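Long-range contacts in ketosynthase (Streptomyces sp. MSC090213JE08, PDB 6KXD), which is the ketosynthase of the ishigamide highly reducing type II polyketide synthase, and probably condenses carrier-bound acyl chains with malonyl units: residues G16-I21 with C56-F61; G195-V200 with E233-L238; G280-L285 with V317-D322; P272-I277 with S313-D318. All blocks are in the same frame, centred on the assembly; numbering follows the deposited sequence.

The four contacts form two pairs in a thiolase-like ketosynthase. Interactions 1 and 2, with centres 9 Å apart, lie within the N-terminal ketoacyl synthase region and both reach the same beta-sheet, in which strands 10-19 and 234-242 are neighbours. They touch directly: Gly16 N is 2.7 Å from Ile237 O, and Val58 N is 2.8 Å from Glu233 OE2. Interactions 3 and 4, centres 8 Å apart, both join helices 274-288 and 306-320 within the C-terminal region; they share Val317 and Asp318. The pairs are remote from each other: interaction 1 lies across the chain's centre from 3 and 4, with centres 32 and 30 Å away, and interactions 2 and 3 come no closer than about 15 Å between nearest atoms.

Interaction 1 of 4, residues G16-I21 with C56-F61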
# COMPACT_ATOMS: atom_id res chain seq x y z
N GLY A 16 2.04 -2.78 19.38
CA GLY A 16 1.82 -1.42 19.67
C GLY A 16 0.44 -1.03 19.21
O GLY A 16 0.08 -1.33 18.08
N VAL A 17 -0.29 -0.30 20.06
CA VAL A 17 -1.71 0.01 19.84
C VAL A 17 -2.01 1.45 20.27
O VAL A 17 -1.78 1.81 21.43
CB VAL A 17 -2.64 -0.95 20.62
CG1 VAL A 17 -4.10 -0.58 20.38
CG2 VAL A 17 -2.38 -2.41 20.30
N ILE A 18 -2.59 2.20 19.34
CA ILE A 18 -3.26 3.46 19.50
C ILE A 18 -4.67 3.26 18.98
O ILE A 18 -4.85 3.14 17.79
CB ILE A 18 -2.61 4.58 18.67
CG1 ILE A 18 -1.15 4.84 19.02
CG2 ILE A 18 -3.45 5.84 18.79
CD1 ILE A 18 -0.96 5.70 20.23
N SER A 19 -5.67 3.24 19.86
CA SER A 19 -7.01 2.88 19.41
C SER A 19 -8.04 3.68 20.20
O SER A 19 -7.74 4.23 21.27
CB SER A 19 -7.25 1.39 19.54
OG SER A 19 -7.81 1.07 20.80
N SER A 20 -9.26 3.64 19.66
CA SER A 20 -10.41 4.31 20.20
C SER A 20 -10.84 3.65 21.52
O SER A 20 -11.62 4.27 22.20
CB SER A 20 -11.54 4.35 19.19
OG SER A 20 -11.97 3.04 18.91
N ILE A 21 -10.35 2.44 21.85
CA ILE A 21 -10.71 1.71 23.06
C ILE A 21 -9.50 1.47 23.95
O ILE A 21 -9.56 0.60 24.87
CB ILE A 21 -11.44 0.39 22.76
CG1 ILE A 21 -10.53 -0.70 22.17
CG2 ILE A 21 -12.65 0.67 21.88
CD1 ILE A 21 -11.17 -2.05 22.05
N CYS A 56 -15.20 7.01 15.89
CA CYS A 56 -14.46 6.33 16.91
C CYS A 56 -13.04 6.88 16.92
O CYS A 56 -12.10 6.17 16.52
CB CYS A 56 -14.44 4.82 16.72
SG CYS A 56 -16.08 4.07 16.93
N GLU A 57 -12.92 8.12 17.37
CA GLU A 57 -11.64 8.78 17.45
C GLU A 57 -10.83 8.21 18.60
O GLU A 57 -11.35 7.60 19.56
CB GLU A 57 -11.78 10.28 17.66
CG GLU A 57 -12.11 11.03 16.41
CD GLU A 57 -12.28 12.51 16.66
OE1 GLU A 57 -12.00 12.94 17.81
OE2 GLU A 57 -12.65 13.24 15.72
N VAL A 58 -9.50 8.40 18.48
CA VAL A 58 -8.62 8.22 19.58
C VAL A 58 -8.78 9.49 20.42
O VAL A 58 -8.62 10.61 19.94
CB VAL A 58 -7.16 7.98 19.15
CG1 VAL A 58 -6.19 8.09 20.32
CG2 VAL A 58 -7.00 6.62 18.48
N PRO A 59 -9.18 9.33 21.69
CA PRO A 59 -9.64 10.49 22.47
C PRO A 59 -8.53 11.45 22.93
O PRO A 59 -8.69 12.68 22.77
CB PRO A 59 -10.34 9.78 23.65
CG PRO A 59 -9.59 8.52 23.84
CD PRO A 59 -9.26 8.06 22.43
N ASP A 60 -7.43 10.91 23.46
CA ASP A 60 -6.49 11.71 24.24
C ASP A 60 -5.05 11.34 23.88
O ASP A 60 -4.23 11.05 24.76
CB ASP A 60 -6.77 11.56 25.74
CG ASP A 60 -7.93 12.41 26.24
OD1 ASP A 60 -8.06 13.57 25.79
OD2 ASP A 60 -8.71 11.90 27.08
N PHE A 61 -4.74 11.46 22.59
CA PHE A 61 -3.45 11.11 22.05
C PHE A 61 -2.39 12.14 22.46
O PHE A 61 -2.52 13.32 22.18
CB PHE A 61 -3.54 11.06 20.53
CG PHE A 61 -2.24 10.79 19.84
CD1 PHE A 61 -1.52 9.64 20.14
CD2 PHE A 61 -1.78 11.63 18.85
CE1 PHE A 61 -0.32 9.37 19.49
CE2 PHE A 61 -0.58 11.37 18.21
CZ PHE A 61 0.13 10.23 18.53
O HOH W 1 -11.48 3.62 16.01
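Ile18 and Val58 meet methyl to methyl, their CG2 atoms 3.6 Å apart, with the two side chains crossing at about a right angle. In Ile18 the other branch starts from CG1, beside the backbone N (chi1 -60°), and ends in Ile18 CD1, 3.8 Å from Phe61 CE1. Val58 CG2 also rests on main chain, 3.6 Å from Ser19 C. Tyr81 of helix 77-93 touches both Ile18 and Val58 and meets the Phe61 ring edge-to-face, so the apolar group joins strand 10-19, the loop after strand 54-55 and that helix.

The polar part contains no direct hydrogen bond between the segments. Ser20 CB approaches Cys56 O to 3.3 Å, and Ser20 CA makes a CA-H...O contact with Glu57 O at 3.5 Å. A water lies 3.0 Å from Ser20 OG and donates to Cys56 O over 2.7 Å, bridging the two segments.

Within 16-21, Ser19 OG accepts from Ile21 N (3.1 Å, 151°), an ST turn, and is also bonded to Gly22 O.

Ser20 O and Glu57 O both accept from Arg40 NH1. Water thus meets the carbonyl of Cys56, while the charge of Arg40 probably balances the carbonyl dipoles of Ser20 and Glu57.

Interaction 2 of 4, residues G195-V200 with E233-L238; sequences GGADAV and EGAGIL
Glu233 OE1 is gripped by Val200 N, 2.7 Å away in a nearly straight bond (166° at the hydrogen) to its anti lone pair, and by a salt bridge to Arg44. This closes one end of an antiparallel strand pair in the thiolase-type core: strands 195-198 and 234-238 have axes 4.7 Å apart, their directions differing by 166°. Glu233 CG takes the crowded position between backbone N and carbonyl carbon (chi1 60°), where it packs on Val200 CG2 at 3.6 Å. The other oxygen, OE2, binds Tyr81 OH and Val58 N. An alanine at Glu233 would probably leave Val200 N and the charge of Arg44 without their partner and open a gap beside Val200 CG2.

Four backbone bonds hold the ladder, among them Gly196 N to Gly236 O at 3.0 Å and Gly234 N to Asp198 O at 2.9 Å. Ala197 and Ala235 put their CB atoms on the same face, 3.9 Å apart. The Asp198 carboxylate leads away from strand 234-238, and its OD2 accepts from the backbone N of Thr112, Asp113 and Gly339. Glycine permits the close approach at the far end, where any CB on Gly195 would collide with Gly236 O; Gly195 CA sits just 3.0 Å from that oxygen.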
# COMPACT_ATOMS: atom_id res chain seq x y z
N GLY A 195 1.86 -3.22 10.25
CA GLY A 195 0.54 -2.95 10.74
C GLY A 195 -0.21 -2.03 9.83
O GLY A 195 -0.21 -2.16 8.60
N GLY A 196 -0.89 -1.08 10.45
CA GLY A 196 -1.69 -0.13 9.74
C GLY A 196 -2.05 1.01 10.64
O GLY A 196 -1.92 0.90 11.86
N ALA A 197 -2.41 2.10 10.00
CA ALA A 197 -2.63 3.38 10.63
C ALA A 197 -3.58 4.19 9.77
O ALA A 197 -3.46 4.16 8.55
CB ALA A 197 -1.33 4.13 10.74
N ASP A 198 -4.49 4.92 10.41
CA ASP A 198 -5.28 5.88 9.73
C ASP A 198 -5.79 6.91 10.73
O ASP A 198 -5.71 6.69 11.92
CB ASP A 198 -6.49 5.23 9.07
CG ASP A 198 -6.51 5.58 7.60
OD1 ASP A 198 -6.52 6.81 7.27
OD2 ASP A 198 -6.44 4.62 6.84
N ALA A 199 -6.28 8.02 10.20
CA ALA A 199 -6.78 9.09 11.02
C ALA A 199 -8.15 9.48 10.51
O ALA A 199 -8.35 9.61 9.31
CB ALA A 199 -5.83 10.25 10.98
N VAL A 200 -9.05 9.76 11.46
CA VAL A 200 -10.38 10.24 11.12
C VAL A 200 -10.26 11.49 10.26
O VAL A 200 -9.45 12.40 10.47
CB VAL A 200 -11.23 10.43 12.39
CG1 VAL A 200 -12.41 11.36 12.15
CG2 VAL A 200 -11.68 9.09 12.92
N GLU A 233 -10.08 5.21 13.57
CA GLU A 233 -8.74 5.56 13.34
C GLU A 233 -7.86 4.87 14.37
O GLU A 233 -8.32 4.14 15.24
CB GLU A 233 -8.57 7.07 13.43
CG GLU A 233 -8.96 7.67 14.79
CD GLU A 233 -8.51 9.09 15.00
OE1 GLU A 233 -8.29 9.81 14.00
OE2 GLU A 233 -8.36 9.47 16.17
N GLY A 234 -6.56 5.11 14.24
CA GLY A 234 -5.62 4.54 15.14
C GLY A 234 -4.50 3.85 14.40
O GLY A 234 -4.32 4.03 13.24
N ALA A 235 -3.70 3.10 15.14
CA ALA A 235 -2.61 2.36 14.55
C ALA A 235 -2.41 1.09 15.36
O ALA A 235 -2.51 1.07 16.60
CB ALA A 235 -1.39 3.23 14.54
N GLY A 236 -2.13 0.01 14.64
CA GLY A 236 -1.60 -1.15 15.22
C GLY A 236 -0.33 -1.52 14.54
O GLY A 236 -0.29 -1.55 13.30
N ILE A 237 0.71 -1.74 15.34
CA ILE A 237 1.98 -2.19 14.83
C ILE A 237 2.34 -3.47 15.55
O ILE A 237 2.31 -3.53 16.80
CB ILE A 237 3.07 -1.12 14.95
CG1 ILE A 237 2.69 0.15 14.19
CG2 ILE A 237 4.39 -1.66 14.46
CD1 ILE A 237 2.71 -0.02 12.66
N LEU A 238 2.72 -4.46 14.75
CA LEU A 238 3.13 -5.74 15.23
C LEU A 238 4.62 -5.91 14.93
O LEU A 238 5.07 -5.62 13.82
CB LEU A 238 2.32 -6.84 14.55
CG LEU A 238 0.82 -6.83 14.85
CD1 LEU A 238 0.10 -5.87 13.92
CD2 LEU A 238 0.23 -8.22 14.72

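Interaction 3 of 4, residues G280-L285 with V317-D322; sequences GIRLAL and VDVYGD
Val319 sets CG1 anti to its backbone N (chi1 165°) and CG2 beside that N, and the two methyls thereby reach different residues of helix 274-288. Val319 CG1 packs 3.8 Å from Ile281 CG2 and 4.1 Å from Leu285 CD1, in both cases with the side chains crossing obliquely. Val319 CG2 lies 3.9 Å from Arg282 CG, the arginine and valine reaching toward each other tip to tip. Val319 thus packs among Ile281 and Leu285, which point toward it, and Arg282, whose chain reaches over.

Arg282 is extended as far as NE, and chi4 of -88° turns the guanidinium across Val319. Val319 CA lies over one face of the Arg282 guanidinium, 3.6 Å from its plane and offset toward the rim. The carboxylate of Asp318 is not its mate: Arg282 NH2 and Asp318 OD2 are 6.0 Å apart, and Asp318 pairs with Arg274 instead.

Tyr320 contributes its ring and hydroxyl. Tyr320 CE2 is 4.0 Å from Ile281 CG2, the side chains crossing at about a right angle, and Tyr320 OH, hydrogen-bonded to Gln389 OE1, is 3.9 Å from Leu285 CD2.

Helix 274-288 packs on strands 387-394 and 398-405, and the two helices are joined here chiefly by apolar packing, with the arginine's charge carried at the solvent-facing margin.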
# COMPACT_ATOMS: atom_id res chain seq x y z
N GLY A 280 -9.79 -16.38 -0.25
CA GLY A 280 -8.81 -15.83 0.68
C GLY A 280 -8.69 -16.66 1.94
O GLY A 280 -7.60 -16.99 2.37
N ILE A 281 -9.84 -17.04 2.50
CA ILE A 281 -9.83 -17.88 3.70
C ILE A 281 -9.12 -19.19 3.37
O ILE A 281 -8.23 -19.60 4.09
CB ILE A 281 -11.26 -18.07 4.26
CG1 ILE A 281 -11.86 -16.74 4.69
CG2 ILE A 281 -11.26 -19.07 5.41
CD1 ILE A 281 -13.33 -16.80 5.05
N ARG A 282 -9.50 -19.82 2.25
CA ARG A 282 -8.94 -21.13 1.93
C ARG A 282 -7.44 -21.01 1.71
O ARG A 282 -6.70 -21.89 2.10
CB ARG A 282 -9.59 -21.77 0.71
CG ARG A 282 -11.06 -22.11 0.89
CD ARG A 282 -11.63 -22.82 -0.34
NE ARG A 282 -13.09 -22.86 -0.32
CZ ARG A 282 -13.81 -23.80 0.26
NH1 ARG A 282 -13.22 -24.73 0.99
NH2 ARG A 282 -15.12 -23.82 0.09
N LEU A 283 -6.99 -19.93 1.05
CA LEU A 283 -5.56 -19.73 0.80
C LEU A 283 -4.78 -19.59 2.10
O LEU A 283 -3.67 -20.15 2.28
CB LEU A 283 -5.40 -18.50 -0.09
CG LEU A 283 -5.70 -18.74 -1.57
CD1 LEU A 283 -5.86 -17.41 -2.31
CD2 LEU A 283 -4.61 -19.59 -2.21
N ALA A 284 -5.38 -18.87 3.04
CA ALA A 284 -4.81 -18.62 4.31
C ALA A 284 -4.67 -19.93 5.11
O ALA A 284 -3.63 -20.21 5.72
CB ALA A 284 -5.66 -17.62 5.05
N LEU A 285 -5.74 -20.74 5.08
CA LEU A 285 -5.67 -22.02 5.79
C LEU A 285 -4.58 -22.90 5.17
O LEU A 285 -3.81 -23.52 5.87
CB LEU A 285 -7.06 -22.67 5.77
CG LEU A 285 -8.20 -21.87 6.40
CD1 LEU A 285 -9.52 -22.57 6.16
CD2 LEU A 285 -7.99 -21.63 7.87
N VAL A 317 -19.39 -19.63 5.80
CA VAL A 317 -20.20 -20.85 5.78
C VAL A 317 -19.80 -21.71 4.57
O VAL A 317 -19.74 -22.93 4.67
CB VAL A 317 -21.70 -20.51 5.81
CG1 VAL A 317 -22.56 -21.76 5.57
CG2 VAL A 317 -22.11 -19.84 7.11
N ASP A 318 -19.48 -21.08 3.43
CA ASP A 318 -18.96 -21.83 2.29
C ASP A 318 -17.72 -22.63 2.69
O ASP A 318 -17.60 -23.78 2.29
CB ASP A 318 -18.53 -20.97 1.11
CG ASP A 318 -19.67 -20.48 0.25
OD1 ASP A 318 -20.80 -20.96 0.46
OD2 ASP A 318 -19.40 -19.61 -0.61
N VAL A 319 -16.79 -22.01 3.42
CA VAL A 319 -15.55 -22.61 3.66
C VAL A 319 -15.65 -23.65 4.78
O VAL A 319 -14.96 -24.65 4.77
CB VAL A 319 -14.48 -21.55 4.00
CG1 VAL A 319 -13.25 -22.19 4.60
CG2 VAL A 319 -14.15 -20.70 2.78
N TYR A 320 -16.44 -23.35 5.80
CA TYR A 320 -16.40 -24.11 7.03
C TYR A 320 -17.54 -25.12 7.09
O TYR A 320 -17.57 -25.91 8.00
CB TYR A 320 -16.47 -23.19 8.25
CG TYR A 320 -15.16 -22.51 8.54
CD1 TYR A 320 -14.23 -23.12 9.38
CD2 TYR A 320 -14.81 -21.31 7.94
CE1 TYR A 320 -13.01 -22.53 9.63
CE2 TYR A 320 -13.59 -20.71 8.20
CZ TYR A 320 -12.69 -21.32 9.04
OH TYR A 320 -11.48 -20.77 9.32
N GLY A 321 -18.44 -25.06 6.11
CA GLY A 321 -19.75 -25.70 6.24
C GLY A 321 -20.62 -24.97 7.25
O GLY A 321 -20.29 -23.87 7.73
N ASP A 322 -21.71 -25.63 7.62
CA ASP A 322 -22.84 -24.98 8.26
C ASP A 322 -22.64 -24.92 9.78
O ASP A 322 -23.45 -24.29 10.48
CB ASP A 322 -24.12 -25.63 7.74
CG ASP A 322 -24.29 -25.46 6.23
OD1 ASP A 322 -24.00 -24.35 5.73
OD2 ASP A 322 -24.71 -26.42 5.55

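Interaction 4 of 4, residues P272-I277 with S313-D318; sequences PNRDGI and SAAIVD
Arg274 spans two neighbouring helices, 274-288 and 306-320, and ends in a side-on, bidentate salt bridge to Asp318. From its CB the chain runs extended, with CG anti to the backbone N (chi1 171°). Arg274 CG comes 3.5 Å from Asp318 OD2, and Arg274 CD lies 3.8 Å from Ala314 CB, a methyl that also sits over one face of the guanidinium. Arg274 NE donates to Asp318 OD2 over 2.8 Å in an almost straight bond (171° at the hydrogen), meeting the oxygen on its syn side but somewhat out of the carboxylate plane. At the tip, Arg274 NH2 donates to the syn lone pair of Asp318 OD1 over 2.7 Å. The guanidinium and carboxylate planes differ by 30°, close to coplanar, and having one nitrogen on each oxygen fixes the rotation of both groups. An alanine at Asp318 would probably leave the Arg274 guanidinium without its countercharge and free to turn above Ala314.

The helices approach closely here, Arg274 CA lying 4.9 Å from Ala315 CA. Ala315 CB is 3.3 Å from Arg274 O and also packs on Ile277 CB, so a small residue sits at the approach. A second acid, Asp275, brings OD1 to 4.4 Å from Asp318 OD2, a like-charge approach that the arginine probably tempers. Helix 274-288 starts at the N-cap Asn273, whose OD1 accepts from Gly276 N at 2.9 Å on an in-plane lone pair.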
# COMPACT_ATOMS: atom_id res chain seq x y z
N PRO A 272 -18.37 -6.39 -1.54
CA PRO A 272 -17.62 -7.58 -1.18
C PRO A 272 -18.12 -8.72 -2.08
O PRO A 272 -19.18 -8.59 -2.69
CB PRO A 272 -18.01 -7.83 0.28
CG PRO A 272 -19.42 -7.30 0.34
CD PRO A 272 -19.45 -6.09 -0.58
N ASN A 273 -17.33 -9.77 -2.13
CA ASN A 273 -17.60 -10.88 -3.00
C ASN A 273 -17.45 -12.16 -2.20
O ASN A 273 -16.42 -12.42 -1.60
CB ASN A 273 -16.63 -10.88 -4.18
CG ASN A 273 -16.99 -11.92 -5.21
OD1 ASN A 273 -16.58 -13.08 -5.09
ND2 ASN A 273 -17.73 -11.50 -6.21
N ARG A 274 -18.50 -12.97 -2.19
CA ARG A 274 -18.50 -14.15 -1.38
C ARG A 274 -17.35 -15.11 -1.78
O ARG A 274 -16.63 -15.66 -0.95
CB ARG A 274 -19.88 -14.79 -1.57
CG ARG A 274 -20.05 -16.17 -0.97
CD ARG A 274 -21.45 -16.60 -1.38
NE ARG A 274 -21.67 -18.00 -1.10
CZ ARG A 274 -22.85 -18.60 -1.18
NH1 ARG A 274 -23.91 -17.92 -1.62
NH2 ARG A 274 -22.97 -19.86 -0.81
N ASP A 275 -17.25 -15.40 -3.09
CA ASP A 275 -16.25 -16.35 -3.64
C ASP A 275 -14.84 -15.84 -3.33
O ASP A 275 -13.94 -16.61 -2.94
CB ASP A 275 -16.47 -16.56 -5.15
CG ASP A 275 -17.71 -17.38 -5.49
OD1 ASP A 275 -18.45 -17.79 -4.54
OD2 ASP A 275 -17.93 -17.63 -6.70
N GLY A 276 -14.66 -14.52 -3.50
CA GLY A 276 -13.39 -13.87 -3.25
C GLY A 276 -12.96 -14.00 -1.80
O GLY A 276 -11.84 -14.40 -1.47
N ILE A 277 -13.87 -13.70 -0.87
CA ILE A 277 -13.55 -13.88 0.56
C ILE A 277 -13.24 -15.36 0.84
O ILE A 277 -12.30 -15.69 1.53
CB ILE A 277 -14.68 -13.36 1.46
CG1 ILE A 277 -14.97 -11.88 1.19
CG2 ILE A 277 -14.34 -13.61 2.93
CD1 ILE A 277 -16.13 -11.34 1.95
N SER A 313 -20.44 -13.68 5.97
CA SER A 313 -21.02 -14.82 6.61
C SER A 313 -21.14 -15.98 5.61
O SER A 313 -20.79 -17.10 5.91
CB SER A 313 -22.38 -14.47 7.17
OG SER A 313 -22.93 -15.61 7.75
N ALA A 314 -21.66 -15.66 4.43
CA ALA A 314 -21.87 -16.65 3.39
C ALA A 314 -20.54 -17.30 3.02
O ALA A 314 -20.48 -18.48 2.79
CB ALA A 314 -22.54 -16.02 2.19
N ALA A 315 -19.45 -16.50 2.98
CA ALA A 315 -18.17 -17.01 2.57
C ALA A 315 -17.62 -17.95 3.63
O ALA A 315 -16.98 -18.98 3.33
CB ALA A 315 -17.22 -15.85 2.31
N ILE A 316 -17.80 -17.52 4.89
CA ILE A 316 -17.37 -18.29 6.03
C ILE A 316 -18.08 -19.66 6.01
O ILE A 316 -17.45 -20.70 6.16
CB ILE A 316 -17.59 -17.51 7.35
CG1 ILE A 316 -16.57 -16.37 7.47
CG2 ILE A 316 -17.50 -18.44 8.56
CD1 ILE A 316 -16.90 -15.32 8.52
N VAL A 317 -19.39 -19.63 5.80
CA VAL A 317 -20.20 -20.85 5.78
C VAL A 317 -19.80 -21.71 4.57
O VAL A 317 -19.74 -22.93 4.67
CB VAL A 317 -21.70 -20.51 5.81
CG1 VAL A 317 -22.56 -21.76 5.57
CG2 VAL A 317 -22.11 -19.84 7.11
N ASP A 318 -19.48 -21.08 3.43
CA ASP A 318 -18.96 -21.83 2.29
C ASP A 318 -17.72 -22.63 2.69
O ASP A 318 -17.60 -23.78 2.29
CB ASP A 318 -18.53 -20.97 1.11
CG ASP A 318 -19.67 -20.48 0.25
OD1 ASP A 318 -20.80 -20.96 0.46
OD2 ASP A 318 -19.40 -19.61 -0.61